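Local coordinates for acyl-CoA dehydrogenase (Mycobacterium thermoresistibile, PDB 3NF4), which probably oxidises acyl-CoA thioesters to the corresponding 2,3-enoyl-CoA, using a tightly bound flavin-adenine dinucleotide as electron acceptor, at residues I38-E43 with V357-R362; S104-L109 with F244-S249; I326-A331 with Q375-V380. One frame throughout, in Å; residues are numbered along the deposited sequence.

Interaction 1: I38-E43 with V357-R362; sequences IVDRHE and VERYMR
Arg359 lays the CD methylene of its side chain against the aliphatic base of Glu43, with CD 3.9 Å from Glu43 CB. The contact belongs to the acyl-CoA dehydrogenase fold, in which an N-terminal helical domain, here helix 39-45, packs against the C-terminal helical domain, here helix 357-367. The short helical segments cross at 57° and their axes stay 12.4 Å apart, a spacing bridged largely by the one long arginine. Its chain leaves helix 357-367 extended and then bends at its third torsion, about CG-CD (chi3 62°), which brings the guanidinium beside Asp40. There Arg359 NH2 donates to Asp40 OD1 at 2.8 Å, forming a salt bridge. The bond is bent, 134° at the hydrogen: it reaches OD1 nearly end-on to the C-O bond, while OD1 lies tilted from the guanidinium plane. Val39 adds an apolar neighbour, its CG2 coming obliquely to within 4.0 Å of Arg359 NH1. Both charged partners are shared, since Asp40 OD1 also pairs with Arg356 and Arg359 NH1 with Glu363. The Glu43 carboxylate turns instead to the backbone N atoms of His213 and Ala214 and to Trp91 NE1. One turn along from Glu358 on the same helix, Arg362 grips that carboxylate side-on, Arg362 NE meeting Glu358 OE2 at 2.8 Å and Arg362 NH2 meeting Glu358 OE1 at 2.9 Å, both oxygens lying almost in the guanidinium plane.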
loop_
_atom_site.group_PDB
_atom_site.type_symbol
_atom_site.label_atom_id
_atom_site.label_comp_id
_atom_site.label_asym_id
_atom_site.label_seq_id
_atom_site.Cartn_x
_atom_site.Cartn_y
_atom_site.Cartn_z
ATOM N N ILE A 38 33.210 -12.450 10.560
ATOM C CA ILE A 38 33.518 -11.300 11.440
ATOM C C ILE A 38 32.443 -10.181 11.468
ATOM O O ILE A 38 32.536 -9.257 12.285
ATOM C CB ILE A 38 34.886 -10.648 11.064
ATOM C CG1 ILE A 38 34.909 -10.227 9.579
ATOM C CG2 ILE A 38 36.074 -11.582 11.416
ATOM C CD1 ILE A 38 36.155 -9.433 9.159
ATOM N N VAL A 39 31.442 -10.251 10.591
ATOM C CA VAL A 39 30.500 -9.134 10.418
ATOM C C VAL A 39 29.645 -8.788 11.656
ATOM O O VAL A 39 29.487 -7.592 11.986
ATOM C CB VAL A 39 29.633 -9.261 9.122
ATOM C CG1 VAL A 39 28.809 -10.560 9.091
ATOM C CG2 VAL A 39 28.723 -8.034 8.945
ATOM N N ASP A 40 29.110 -9.806 12.336
ATOM C CA ASP A 40 28.254 -9.591 13.508
ATOM C C ASP A 40 28.996 -8.883 14.645
ATOM O O ASP A 40 28.444 -8.030 15.332
ATOM C CB ASP A 40 27.663 -10.913 14.020
ATOM C CG ASP A 40 26.649 -11.551 13.038
ATOM O OD1 ASP A 40 26.129 -10.879 12.110
ATOM O OD2 ASP A 40 26.358 -12.761 13.204
ATOM N N ARG A 41 30.266 -9.222 14.818
ATOM C CA ARG A 41 31.045 -8.663 15.917
ATOM C C ARG A 41 31.490 -7.220 15.658
ATOM O O ARG A 41 31.506 -6.409 16.568
ATOM C CB ARG A 41 32.244 -9.575 16.248
ATOM C CG ARG A 41 33.168 -9.058 17.339
ATOM C CD ARG A 41 32.416 -8.827 18.675
ATOM N NE ARG A 41 32.600 -9.924 19.620
ATOM C CZ ARG A 41 33.364 -9.860 20.712
ATOM N NH1 ARG A 41 34.015 -8.737 21.029
ATOM N NH2 ARG A 41 33.472 -10.930 21.495
ATOM N N HIS A 42 31.858 -6.912 14.426
ATOM C CA HIS A 42 32.260 -5.570 14.076
ATOM C C HIS A 42 31.086 -4.587 14.018
ATOM O O HIS A 42 31.257 -3.409 14.327
ATOM C CB HIS A 42 32.972 -5.559 12.740
ATOM C CG HIS A 42 34.428 -5.885 12.822
ATOM N ND1 HIS A 42 35.340 -5.065 13.454
ATOM C CD2 HIS A 42 35.134 -6.934 12.334
ATOM C CE1 HIS A 42 36.546 -5.605 13.363
ATOM N NE2 HIS A 42 36.446 -6.741 12.694
ATOM N N GLU A 43 29.914 -5.060 13.604
ATOM C CA GLU A 43 28.748 -4.192 13.584
ATOM C C GLU A 43 28.251 -3.941 15.005
ATOM O O GLU A 43 27.814 -2.843 15.329
ATOM C CB GLU A 43 27.621 -4.741 12.687
ATOM C CG GLU A 43 27.810 -4.487 11.183
ATOM C CD GLU A 43 27.787 -3.007 10.786
ATOM O OE1 GLU A 43 27.058 -2.200 11.431
ATOM O OE2 GLU A 43 28.512 -2.643 9.827
ATOM N N VAL A 357 18.134 -10.628 11.571
ATOM C CA VAL A 357 17.044 -9.878 10.915
ATOM C C VAL A 357 16.740 -8.477 11.532
ATOM O O VAL A 357 16.332 -7.561 10.810
ATOM C CB VAL A 357 15.760 -10.734 10.725
ATOM C CG1 VAL A 357 16.042 -11.860 9.756
ATOM C CG2 VAL A 357 15.260 -11.311 12.070
ATOM N N GLU A 358 16.980 -8.312 12.838
ATOM C CA GLU A 358 16.761 -6.999 13.468
ATOM C C GLU A 358 17.806 -5.991 12.991
ATOM O O GLU A 358 17.490 -4.810 12.803
ATOM C CB GLU A 358 16.696 -7.082 14.996
ATOM C CG GLU A 358 18.048 -7.402 15.683
ATOM C CD GLU A 358 18.953 -6.162 15.858
ATOM O OE1 GLU A 358 20.202 -6.332 15.965
ATOM O OE2 GLU A 358 18.396 -5.031 15.860
ATOM N N ARG A 359 19.038 -6.459 12.753
ATOM C CA ARG A 359 20.056 -5.602 12.138
ATOM C C ARG A 359 19.697 -5.217 10.675
ATOM O O ARG A 359 19.873 -4.053 10.268
ATOM C CB ARG A 359 21.439 -6.272 12.213
ATOM C CG ARG A 359 22.543 -5.525 11.438
ATOM C CD ARG A 359 24.011 -5.969 11.819
ATOM N NE ARG A 359 24.311 -7.387 11.525
ATOM C CZ ARG A 359 24.711 -7.866 10.344
ATOM N NH1 ARG A 359 24.879 -7.081 9.279
ATOM N NH2 ARG A 359 24.962 -9.163 10.217
ATOM N N TYR A 360 19.207 -6.190 9.893
ATOM C CA TYR A 360 18.891 -5.948 8.464
ATOM C C TYR A 360 17.822 -4.859 8.318
ATOM O O TYR A 360 17.955 -3.980 7.466
ATOM C CB TYR A 360 18.489 -7.247 7.715
ATOM C CG TYR A 360 19.619 -8.293 7.535
ATOM C CD1 TYR A 360 20.971 -7.924 7.558
ATOM C CD2 TYR A 360 19.320 -9.643 7.324
ATOM C CE1 TYR A 360 21.990 -8.870 7.401
ATOM C CE2 TYR A 360 20.308 -10.574 7.173
ATOM C CZ TYR A 360 21.646 -10.183 7.201
ATOM O OH TYR A 360 22.624 -11.135 7.019
ATOM N N MET A 361 16.794 -4.909 9.166
ATOM C CA MET A 361 15.781 -3.865 9.269
ATOM C C MET A 361 16.309 -2.454 9.583
ATOM O O MET A 361 15.819 -1.480 9.036
ATOM C CB MET A 361 14.699 -4.261 10.286
ATOM C CG MET A 361 13.505 -3.352 10.242
ATOM S SD MET A 361 12.155 -3.882 11.324
ATOM C CE MET A 361 11.196 -2.364 11.416
ATOM N N ARG A 362 17.281 -2.350 10.474
ATOM C CA ARG A 362 17.926 -1.073 10.795
ATOM C C ARG A 362 18.809 -0.564 9.619
ATOM O O ARG A 362 18.851 0.637 9.346
ATOM C CB ARG A 362 18.754 -1.172 12.111
ATOM C CG ARG A 362 17.912 -1.463 13.385
ATOM C CD ARG A 362 18.774 -1.423 14.664
ATOM N NE ARG A 362 19.554 -2.651 14.896
ATOM C CZ ARG A 362 20.883 -2.758 14.793
ATOM N NH1 ARG A 362 21.633 -1.723 14.427
ATOM N NH2 ARG A 362 21.485 -3.925 15.033
#

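Interaction 2: S104-L109 with F244-S249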
loop_
_atom_site.group_PDB
_atom_site.type_symbol
_atom_site.label_atom_id
_atom_site.label_comp_id
_atom_site.label_asym_id
_atom_site.label_seq_id
_atom_site.Cartn_x
_atom_site.Cartn_y
_atom_site.Cartn_z
ATOM N N SER A 104 34.064 7.699 -6.625
ATOM C CA SER A 104 35.188 8.588 -6.299
ATOM C C SER A 104 36.202 8.721 -7.446
ATOM O O SER A 104 36.803 9.777 -7.631
ATOM C CB SER A 104 35.867 8.204 -4.971
ATOM O OG SER A 104 36.879 7.225 -5.159
ATOM N N SER A 105 36.351 7.679 -8.257
ATOM C CA SER A 105 37.245 7.796 -9.417
ATOM C C SER A 105 36.585 8.381 -10.684
ATOM O O SER A 105 37.262 8.615 -11.684
ATOM C CB SER A 105 37.951 6.461 -9.706
ATOM O OG SER A 105 37.130 5.568 -10.428
ATOM N N HIS A 106 35.282 8.645 -10.632
ATOM C CA HIS A 106 34.514 8.981 -11.856
ATOM C C HIS A 106 34.812 10.357 -12.514
ATOM O O HIS A 106 34.924 10.426 -13.740
ATOM C CB HIS A 106 32.996 8.753 -11.636
ATOM C CG HIS A 106 32.111 9.394 -12.667
ATOM N ND1 HIS A 106 31.504 8.681 -13.677
ATOM C CD2 HIS A 106 31.701 10.678 -12.819
ATOM C CE1 HIS A 106 30.771 9.499 -14.415
ATOM N NE2 HIS A 106 30.880 10.718 -13.919
ATOM N N PRO A 107 34.919 11.443 -11.722
ATOM C CA PRO A 107 35.288 12.740 -12.307
ATOM C C PRO A 107 36.643 12.764 -13.055
ATOM O O PRO A 107 36.749 13.416 -14.089
ATOM C CB PRO A 107 35.360 13.668 -11.090
ATOM C CG PRO A 107 34.492 13.056 -10.120
ATOM C CD PRO A 107 34.652 11.576 -10.284
ATOM N N LEU A 108 37.655 12.075 -12.541
ATOM C CA LEU A 108 38.969 12.077 -13.190
ATOM C C LEU A 108 38.918 11.294 -14.505
ATOM O O LEU A 108 39.460 11.746 -15.520
ATOM C CB LEU A 108 40.065 11.531 -12.254
ATOM C CG LEU A 108 41.512 11.363 -12.734
ATOM C CD1 LEU A 108 42.073 12.642 -13.389
ATOM C CD2 LEU A 108 42.449 10.897 -11.593
ATOM N N LEU A 109 38.236 10.146 -14.476
ATOM C CA LEU A 109 38.140 9.269 -15.623
ATOM C C LEU A 109 37.403 9.882 -16.817
ATOM O O LEU A 109 37.781 9.627 -17.963
ATOM C CB LEU A 109 37.489 7.945 -15.230
ATOM C CG LEU A 109 37.246 6.958 -16.381
ATOM C CD1 LEU A 109 38.520 6.205 -16.772
ATOM C CD2 LEU A 109 36.113 5.988 -16.038
ATOM N N PHE A 244 26.417 16.096 -11.617
ATOM C CA PHE A 244 25.189 15.659 -12.286
ATOM C C PHE A 244 25.413 14.376 -13.079
ATOM O O PHE A 244 24.517 13.513 -13.120
ATOM C CB PHE A 244 24.642 16.772 -13.195
ATOM C CG PHE A 244 23.354 16.417 -13.914
ATOM C CD1 PHE A 244 22.109 16.539 -13.264
ATOM C CD2 PHE A 244 23.377 15.982 -15.248
ATOM C CE1 PHE A 244 20.923 16.217 -13.917
ATOM C CE2 PHE A 244 22.185 15.651 -15.918
ATOM C CZ PHE A 244 20.956 15.774 -15.251
ATOM N N SER A 245 26.607 14.237 -13.669
ATOM C CA SER A 245 26.917 13.116 -14.566
ATOM C C SER A 245 27.152 11.822 -13.826
ATOM O O SER A 245 27.081 10.758 -14.418
ATOM C CB SER A 245 28.131 13.437 -15.468
ATOM O OG SER A 245 29.370 13.043 -14.890
ATOM N N ALA A 246 27.446 11.913 -12.533
ATOM C CA ALA A 246 27.636 10.723 -11.699
ATOM C C ALA A 246 26.321 10.108 -11.108
ATOM O O ALA A 246 26.343 8.986 -10.603
ATOM C CB ALA A 246 28.638 11.018 -10.607
ATOM N N LEU A 247 25.194 10.827 -11.211
ATOM C CA LEU A 247 23.929 10.458 -10.517
ATOM C C LEU A 247 23.398 9.087 -10.952
ATOM O O LEU A 247 23.097 8.222 -10.099
ATOM C CB LEU A 247 22.832 11.537 -10.697
ATOM C CG LEU A 247 23.015 12.935 -10.063
ATOM C CD1 LEU A 247 21.938 13.927 -10.522
ATOM C CD2 LEU A 247 23.084 12.890 -8.535
ATOM N N ASP A 248 23.302 8.904 -12.274
ATOM C CA ASP A 248 22.829 7.668 -12.887
ATOM C C ASP A 248 23.592 6.430 -12.379
ATOM O O ASP A 248 22.970 5.413 -12.003
ATOM C CB ASP A 248 22.882 7.776 -14.421
ATOM C CG ASP A 248 21.822 8.748 -14.994
ATOM O OD1 ASP A 248 21.090 9.391 -14.212
ATOM O OD2 ASP A 248 21.710 8.873 -16.246
ATOM N N SER A 249 24.923 6.537 -12.328
ATOM C CA SER A 249 25.778 5.431 -11.870
ATOM C C SER A 249 25.632 5.121 -10.392
ATOM O O SER A 249 25.590 3.963 -10.010
ATOM C CB SER A 249 27.262 5.702 -12.172
ATOM O OG SER A 249 27.472 5.723 -13.570
#
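His106 and Ser245 supply the polar link of this contact. His106 NE2 and Ser245 OG lie 2.9 Å apart in a hydrogen bond that is nearly straight, 173° at the hydrogen, and either group could be the donor. OG meets the ring at its edge and in its plane, as suits an imidazole nitrogen. The histidine reaches it because its first torsion (chi1 165°) swings CG opposite the backbone N, carrying the ring away from helix 106-111 and across to the other segment. Ser245 OG has a second partner in the backbone oxygen of Ile242, one turn earlier on its own helix, so the hydroxyl is held between that helix and the histidine.

The apolar part of the contact is made by Ala246. Its methyl sits over one face of the imidazole in a CH-pi contact, Ala246 CB being 4.2 Å from the centroid of the His106 ring and 29° off the ring normal. The displacement is toward the CD2-NE2 side: Ala246 CB is 3.8 Å from His106 CD2 and 4.0 Å from His106 NE2. Ala246 CA lies over the ring as well. The bond at the edge and the methyl over one face together probably limit rotation of the ring. The backbones come close here, with the CA atoms of His106 and Ala246 7.1 Å apart.

Ser245 and Ala246 lie near the junction of helices 239-245 and 247-274, so the contact ties this turn of the C-terminal domain to the N-terminal domain. Phe111 of helix 106-111 packs on both His106 and Ser245, while Pro107 rests on Thr177 of strand 175-181 and Leu108 on Trp120 of helix 114-124.

Interaction 3: I326-A331 with Q375-V380. With FAD (flavin-adenine dinucleotide), chain C.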
loop_
_atom_site.group_PDB
_atom_site.type_symbol
_atom_site.label_atom_id
_atom_site.label_comp_id
_atom_site.label_asym_id
_atom_site.label_seq_id
_atom_site.Cartn_x
_atom_site.Cartn_y
_atom_site.Cartn_z
ATOM N N ILE A 326 14.018 4.891 -11.284
ATOM C CA ILE A 326 13.003 3.875 -11.040
ATOM C C ILE A 326 13.657 2.683 -10.307
ATOM O O ILE A 326 13.148 2.232 -9.272
ATOM C CB ILE A 326 12.312 3.491 -12.376
ATOM C CG1 ILE A 326 11.393 4.626 -12.828
ATOM C CG2 ILE A 326 11.568 2.178 -12.289
ATOM C CD1 ILE A 326 10.776 4.397 -14.237
ATOM N N ALA A 327 14.792 2.207 -10.801
ATOM C CA ALA A 327 15.490 1.093 -10.119
ATOM C C ALA A 327 15.823 1.362 -8.623
ATOM O O ALA A 327 15.593 0.516 -7.762
ATOM C CB ALA A 327 16.757 0.676 -10.897
ATOM N N LYS A 328 16.342 2.552 -8.314
ATOM C CA LYS A 328 16.743 2.907 -6.942
ATOM C C LYS A 328 15.527 3.017 -6.004
ATOM O O LYS A 328 15.529 2.443 -4.922
ATOM C CB LYS A 328 17.597 4.191 -6.972
ATOM C CG LYS A 328 18.287 4.536 -5.662
ATOM C CD LYS A 328 17.390 5.384 -4.752
ATOM C CE LYS A 328 18.137 5.762 -3.474
ATOM N NZ LYS A 328 17.215 6.139 -2.386
ATOM N N LEU A 329 14.488 3.742 -6.433
ATOM C CA LEU A 329 13.208 3.831 -5.707
ATOM C C LEU A 329 12.595 2.456 -5.417
ATOM O O LEU A 329 12.246 2.148 -4.265
ATOM C CB LEU A 329 12.191 4.653 -6.501
ATOM C CG LEU A 329 10.758 4.657 -5.947
ATOM C CD1 LEU A 329 10.668 5.557 -4.735
ATOM C CD2 LEU A 329 9.779 5.134 -6.975
ATOM N N THR A 330 12.454 1.645 -6.467
ATOM C CA THR A 330 11.860 0.295 -6.396
ATOM C C THR A 330 12.650 -0.613 -5.452
ATOM O O THR A 330 12.086 -1.207 -4.527
ATOM C CB THR A 330 11.842 -0.294 -7.844
ATOM O OG1 THR A 330 10.837 0.401 -8.600
ATOM C CG2 THR A 330 11.569 -1.801 -7.887
ATOM N N ALA A 331 13.956 -0.698 -5.660
ATOM C CA ALA A 331 14.810 -1.586 -4.876
ATOM C C ALA A 331 14.926 -1.221 -3.378
ATOM O O ALA A 331 15.036 -2.129 -2.520
ATOM C CB ALA A 331 16.190 -1.679 -5.517
ATOM N N GLN A 375 11.746 10.796 -2.166
ATOM C CA GLN A 375 10.908 11.932 -2.636
ATOM C C GLN A 375 11.579 12.682 -3.833
ATOM O O GLN A 375 10.906 13.031 -4.810
ATOM C CB GLN A 375 10.540 12.897 -1.510
ATOM C CG GLN A 375 9.542 12.355 -0.484
ATOM C CD GLN A 375 10.119 11.239 0.414
ATOM O OE1 GLN A 375 11.252 11.342 0.924
ATOM N NE2 GLN A 375 9.339 10.151 0.583
ATOM N N ILE A 376 12.886 12.900 -3.759
ATOM C CA ILE A 376 13.649 13.424 -4.913
ATOM C C ILE A 376 13.582 12.493 -6.163
ATOM O O ILE A 376 13.386 12.993 -7.299
ATOM C CB ILE A 376 15.127 13.825 -4.490
ATOM C CG1 ILE A 376 15.165 15.285 -4.057
ATOM C CG2 ILE A 376 16.145 13.675 -5.607
ATOM C CD1 ILE A 376 14.542 15.565 -2.724
ATOM N N GLN A 377 13.723 11.166 -5.958
ATOM C CA GLN A 377 13.526 10.185 -7.069
ATOM C C GLN A 377 12.190 10.379 -7.795
ATOM O O GLN A 377 12.171 10.492 -9.006
ATOM C CB GLN A 377 13.667 8.707 -6.638
ATOM C CG GLN A 377 15.021 8.259 -6.039
ATOM C CD GLN A 377 16.288 8.741 -6.804
ATOM O OE1 GLN A 377 16.259 9.008 -8.010
ATOM N NE2 GLN A 377 17.412 8.839 -6.075
ATOM N N ARG A 378 11.084 10.439 -7.051
ATOM C CA ARG A 378 9.785 10.712 -7.627
ATOM C C ARG A 378 9.703 12.057 -8.395
ATOM O O ARG A 378 8.978 12.184 -9.408
ATOM C CB ARG A 378 8.685 10.646 -6.550
ATOM C CG ARG A 378 8.469 9.238 -5.894
ATOM C CD ARG A 378 7.296 9.289 -4.855
ATOM N NE ARG A 378 6.910 7.948 -4.438
ATOM C CZ ARG A 378 7.472 7.254 -3.446
ATOM N NH1 ARG A 378 8.460 7.758 -2.720
ATOM N NH2 ARG A 378 7.061 6.020 -3.195
ATOM N N LEU A 379 10.423 13.062 -7.893
ATOM C CA LEU A 379 10.428 14.393 -8.516
ATOM C C LEU A 379 11.222 14.325 -9.842
ATOM O O LEU A 379 10.779 14.833 -10.866
ATOM C CB LEU A 379 10.976 15.447 -7.535
ATOM C CG LEU A 379 11.117 16.913 -7.974
ATOM C CD1 LEU A 379 9.814 17.485 -8.612
ATOM C CD2 LEU A 379 11.619 17.839 -6.821
ATOM N N VAL A 380 12.347 13.631 -9.837
ATOM C CA VAL A 380 13.080 13.363 -11.087
ATOM C C VAL A 380 12.212 12.655 -12.161
ATOM O O VAL A 380 12.103 13.151 -13.298
ATOM C CB VAL A 380 14.428 12.635 -10.807
ATOM C CG1 VAL A 380 14.996 11.894 -12.045
ATOM C CG2 VAL A 380 15.436 13.660 -10.313
HETATM P PA FAD C . 17.016 17.297 3.481
HETATM O O1A FAD C . 17.465 17.781 2.130
HETATM O O2A FAD C . 17.046 18.287 4.615
HETATM O O5B FAD C . 15.505 16.746 3.357
HETATM C C5B FAD C . 14.652 16.474 4.468
HETATM C C4B FAD C . 13.294 15.972 3.955
HETATM O O4B FAD C . 12.664 16.915 3.061
HETATM C C3B FAD C . 13.440 14.665 3.187
HETATM O O3B FAD C . 12.362 13.801 3.539
HETATM C C2B FAD C . 13.300 15.061 1.727
HETATM O O2B FAD C . 12.842 13.964 0.905
HETATM C C1B FAD C . 12.376 16.292 1.797
HETATM N N9A FAD C . 12.670 17.168 0.635
HETATM C C8A FAD C . 13.816 17.878 0.424
HETATM N N7A FAD C . 13.723 18.514 -0.765
HETATM C C5A FAD C . 12.517 18.205 -1.295
HETATM C C6A FAD C . 11.864 18.561 -2.472
HETATM N N6A FAD C . 12.480 19.380 -3.360
HETATM N N1A FAD C . 10.610 18.075 -2.721
HETATM C C2A FAD C . 9.998 17.253 -1.845
HETATM N N3A FAD C . 10.619 16.890 -0.710
HETATM C C4A FAD C . 11.861 17.349 -0.415
HETATM N N1 FAD C . 26.664 12.672 0.958
HETATM C C2 FAD C . 27.743 12.748 0.120
HETATM O O2 FAD C . 27.862 13.704 -0.691
HETATM N N3 FAD C . 28.706 11.789 0.148
HETATM C C4 FAD C . 28.621 10.734 1.000
HETATM O O4 FAD C . 29.537 9.872 0.995
HETATM C C4X FAD C . 27.515 10.631 1.866
HETATM N N5 FAD C . 27.415 9.592 2.737
HETATM C C5X FAD C . 26.354 9.531 3.585
HETATM C C6 FAD C . 26.252 8.467 4.483
HETATM C C7 FAD C . 25.175 8.377 5.365
HETATM C C7M FAD C . 25.106 7.209 6.321
HETATM C C8 FAD C . 24.193 9.374 5.332
HETATM C C8M FAD C . 22.986 9.382 6.233
HETATM C C9 FAD C . 24.298 10.430 4.430
HETATM C C9A FAD C . 25.365 10.528 3.549
HETATM N N10 FAD C . 25.439 11.569 2.678
HETATM C C10 FAD C . 26.521 11.641 1.842
HETATM C "C1'" FAD C . 24.386 12.631 2.651
HETATM C "C2'" FAD C . 23.030 12.194 2.036
HETATM O "O2'" FAD C . 23.168 12.037 0.610
HETATM C "C3'" FAD C . 21.860 13.136 2.446
HETATM O "O3'" FAD C . 21.651 12.977 3.856
HETATM C "C4'" FAD C . 20.496 12.933 1.748
HETATM O "O4'" FAD C . 20.637 12.828 0.320
HETATM C "C5'" FAD C . 19.390 13.981 2.046
HETATM O "O5'" FAD C . 19.797 15.327 2.400
HETATM P P FAD C . 19.476 15.929 3.875
HETATM O O1P FAD C . 19.955 14.931 4.915
HETATM O O2P FAD C . 19.975 17.343 3.986
HETATM O O3P FAD C . 17.852 15.961 3.879
#
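Gln377 packs against Leu329 and Lys328 of the facing helix. At the base, Gln377 CB lies 4.3 Å from Leu329 CB, near the point where the two backbones come closest. The next atom, Gln377 CG, moves over to Lys328 and rests 3.9 Å from its CD. A bend at the second torsion (chi2 -46°) turns the amide past the lysine chain, the two side chains crossing at about a right angle, and Gln377 NE2 ends 3.7 Å from Lys328 CD. These are packing contacts with methylenes; the amide is bonded through NE2 to the backbone oxygen of Gly372 and through OE1 to Ser325 OG. Lys328 NZ likewise turns to Asn374 OD1 and to the oxygens of Met367 and Gly372, so that Gln377 NE2 and Lys328 NZ share the oxygen of Gly372, in the loop before helix 374-383.

Helices 321-346 and 374-383 belong to the C-terminal helical domain of the acyl-CoA dehydrogenase fold. Their local axes run 9.6 Å apart at 144°, roughly antiparallel. On the other flank of Leu329, its CD1 sits over one face of the Arg378 guanidinium, offset toward its rim and 3.7 Å from Arg378 NH1. The arginine reaches it by an extended chain, and its NE forms a salt bridge with Asp295 of the third subunit.

Other residues of segment 375-380 meet the adenosine half of FAD. Gln375 OE1 accepts a weak hydrogen bond from the ribose hydroxyl O2B at 3.1 Å and is also bonded to Gln344 NE2 of the second subunit. Ile376 sets its CD1 3.6 Å from C5A of the adenine, while Leu379 CD2 lies 3.9 Å from the exocyclic amine N6A.

Interactions 1 and 2 join the N-terminal to the C-terminal helical domain, but on opposite sides of the chain's centre, their centres about 30 Å apart. Interaction 2 is nested within the loop that interaction 1 closes. Interaction 3 lies inside the C-terminal domain, its centre about 19 Å from that of interaction 2 and about 26 Å from that of interaction 1; helix 357-367 of interaction 1 falls between its two helices in sequence. Interaction 3 alone touches FAD, whereas the side chains of Glu43 in interaction 1 and Ala246 in interaction 2 stand about 11 Å and 10 Å from a bound FAD. Interactions 2 and 3 come nearest, their closest atoms about 7 Å apart.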